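Local coordinates for cyclic nucleotide-binding protein (Brucella abortus biovar 1, PDB 5D1I) that is of unknown function but folds as a cyclic nucleotide-binding domain of the cupin clan and may belong to a DNA-binding transcription factor, at residues Ile62-Thr67 against Glu112-Ser117. Sequence-based numbering, arbitrary orientation.
Sequences IIVTGT and EVIRIS
The peptide groups on either side of Ile62 and Ile114 meet at their edges, N-H to carbonyl, each donor in the plane of the carbonyl it meets, in an antiparallel pairing broken by a classic beta bulge, part of the beta barrel of this cyclic nucleotide-binding domain. Ile62, Thr65, Glu112 and Ile114 send side chains to one face; Ile63 and Val113 lie on the other. Val64, at the bulge, points toward 112-117. Helix 11-18 lies over Ile62, Val64 and Ile114, and strand 40-44 continues the sheet on the other edge of 111-117. The paired bonds are short and nearly straight, 2.8 Å from Ile62 N to Ile114 O and 2.7 Å from Ile114 N to Ile62 O. The same Ile62 O is also approached by the CA-H of Val113, at 3.2 Å from its CA.

The bulge puts Val64 and Thr65 both opposite Glu112. Glu112 O takes the N-H of Val64 almost head on (C=O...N 160°) and a weak, longer bond from Thr65 N, so two donors share one carbonyl. Glu112 N returns a bond to Thr65 O. The chain turns its corner at Val64, where the strand leaves this sheet on its way to strand 68-74 of the other.

CG2 of Val64 sits against CG1 and CD1 of Ile114, 3.7 Å from each, the two side chains crossing at a slant. CD1 of Ile62 lies 3.7 Å from CG1 of Ile116. Across the sheet, Ile63 and Val113 make a looser contact through their CG1 atoms, and Leu42 and Leu44 pack on Val113. Glu112 runs out extended, CG anti to the backbone N (chi1 174°), and its OE1 forms a salt bridge with Arg41. Thr65 lies alongside it, with OG1 3.6 Å from Glu112 CB.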
# COMPACT_ATOMS: atom_id res chain seq x y z
N ILE A 62 -4.18 -8.43 -3.00
CA ILE A 62 -4.67 -7.52 -1.97
C ILE A 62 -5.75 -8.24 -1.19
O ILE A 62 -6.69 -8.78 -1.77
CB ILE A 62 -5.22 -6.20 -2.56
CG1 ILE A 62 -4.12 -5.43 -3.30
CG2 ILE A 62 -5.80 -5.34 -1.47
CD1 ILE A 62 -3.97 -5.80 -4.76
N ILE A 63 -5.61 -8.26 0.13
CA ILE A 63 -6.59 -8.93 0.98
C ILE A 63 -7.84 -8.08 1.14
O ILE A 63 -7.76 -6.90 1.47
CB ILE A 63 -6.02 -9.24 2.37
CG1 ILE A 63 -4.78 -10.12 2.26
CG2 ILE A 63 -7.07 -9.92 3.25
CD1 ILE A 63 -4.12 -10.42 3.59
N VAL A 64 -9.00 -8.70 0.90
CA VAL A 64 -10.28 -8.05 1.12
C VAL A 64 -10.84 -8.47 2.47
O VAL A 64 -11.11 -7.63 3.34
CB VAL A 64 -11.29 -8.39 0.01
CG1 VAL A 64 -12.65 -7.77 0.31
CG2 VAL A 64 -10.77 -7.91 -1.34
N THR A 65 -11.03 -9.77 2.65
CA THR A 65 -11.44 -10.31 3.94
C THR A 65 -10.57 -11.52 4.30
O THR A 65 -10.11 -12.23 3.41
CB THR A 65 -12.92 -10.73 3.96
OG1 THR A 65 -13.15 -11.75 2.98
CG2 THR A 65 -13.83 -9.54 3.68
N GLY A 66 -10.35 -11.74 5.59
CA GLY A 66 -9.61 -12.91 6.04
C GLY A 66 -8.27 -12.59 6.66
O GLY A 66 -7.93 -11.42 6.89
N THR A 67 -7.50 -13.63 6.94
CA THR A 67 -6.20 -13.48 7.58
C THR A 67 -5.17 -14.40 6.95
O THR A 67 -5.42 -15.59 6.74
CB THR A 67 -6.27 -13.76 9.10
OG1 THR A 67 -7.33 -13.00 9.69
CG2 THR A 67 -4.95 -13.41 9.77
N GLU A 112 -10.41 -13.88 1.21
CA GLU A 112 -10.69 -13.41 -0.14
C GLU A 112 -9.69 -12.36 -0.55
O GLU A 112 -9.49 -11.36 0.16
CB GLU A 112 -12.11 -12.87 -0.25
CG GLU A 112 -12.41 -12.24 -1.58
CD GLU A 112 -13.89 -12.26 -1.93
OE1 GLU A 112 -14.34 -11.36 -2.66
OE2 GLU A 112 -14.59 -13.19 -1.47
N VAL A 113 -9.05 -12.57 -1.69
CA VAL A 113 -8.03 -11.66 -2.17
C VAL A 113 -8.34 -11.18 -3.59
O VAL A 113 -9.03 -11.85 -4.36
CB VAL A 113 -6.63 -12.29 -2.16
CG1 VAL A 113 -6.21 -12.65 -0.74
CG2 VAL A 113 -6.59 -13.52 -3.06
N ILE A 114 -7.82 -10.00 -3.91
CA ILE A 114 -7.87 -9.46 -5.25
C ILE A 114 -6.50 -9.66 -5.90
O ILE A 114 -5.50 -9.21 -5.35
CB ILE A 114 -8.23 -7.97 -5.23
CG1 ILE A 114 -9.71 -7.78 -4.90
CG2 ILE A 114 -7.88 -7.32 -6.56
CD1 ILE A 114 -10.09 -6.34 -4.64
N ARG A 115 -6.45 -10.35 -7.03
CA ARG A 115 -5.18 -10.57 -7.71
C ARG A 115 -4.99 -9.61 -8.87
O ARG A 115 -5.80 -9.57 -9.79
CB ARG A 115 -5.07 -12.01 -8.22
CG ARG A 115 -3.70 -12.33 -8.80
CD ARG A 115 -3.68 -13.70 -9.48
NE ARG A 115 -4.33 -13.67 -10.78
CZ ARG A 115 -3.68 -13.50 -11.94
NH1 ARG A 115 -2.36 -13.36 -11.95
NH2 ARG A 115 -4.35 -13.48 -13.08
N ILE A 116 -3.91 -8.84 -8.82
CA ILE A 116 -3.59 -7.91 -9.88
C ILE A 116 -2.39 -8.42 -10.65
O ILE A 116 -1.29 -8.49 -10.11
CB ILE A 116 -3.27 -6.50 -9.34
CG1 ILE A 116 -4.37 -6.01 -8.40
CG2 ILE A 116 -3.07 -5.52 -10.50
CD1 ILE A 116 -5.67 -5.72 -9.10
N SER A 117 -2.60 -8.79 -11.90
CA SER A 117 -1.48 -9.21 -12.73
C SER A 117 -0.66 -8.01 -13.18
O SER A 117 -1.17 -6.89 -13.27
CB SER A 117 -1.97 -9.99 -13.96
OG SER A 117 -2.72 -9.14 -14.81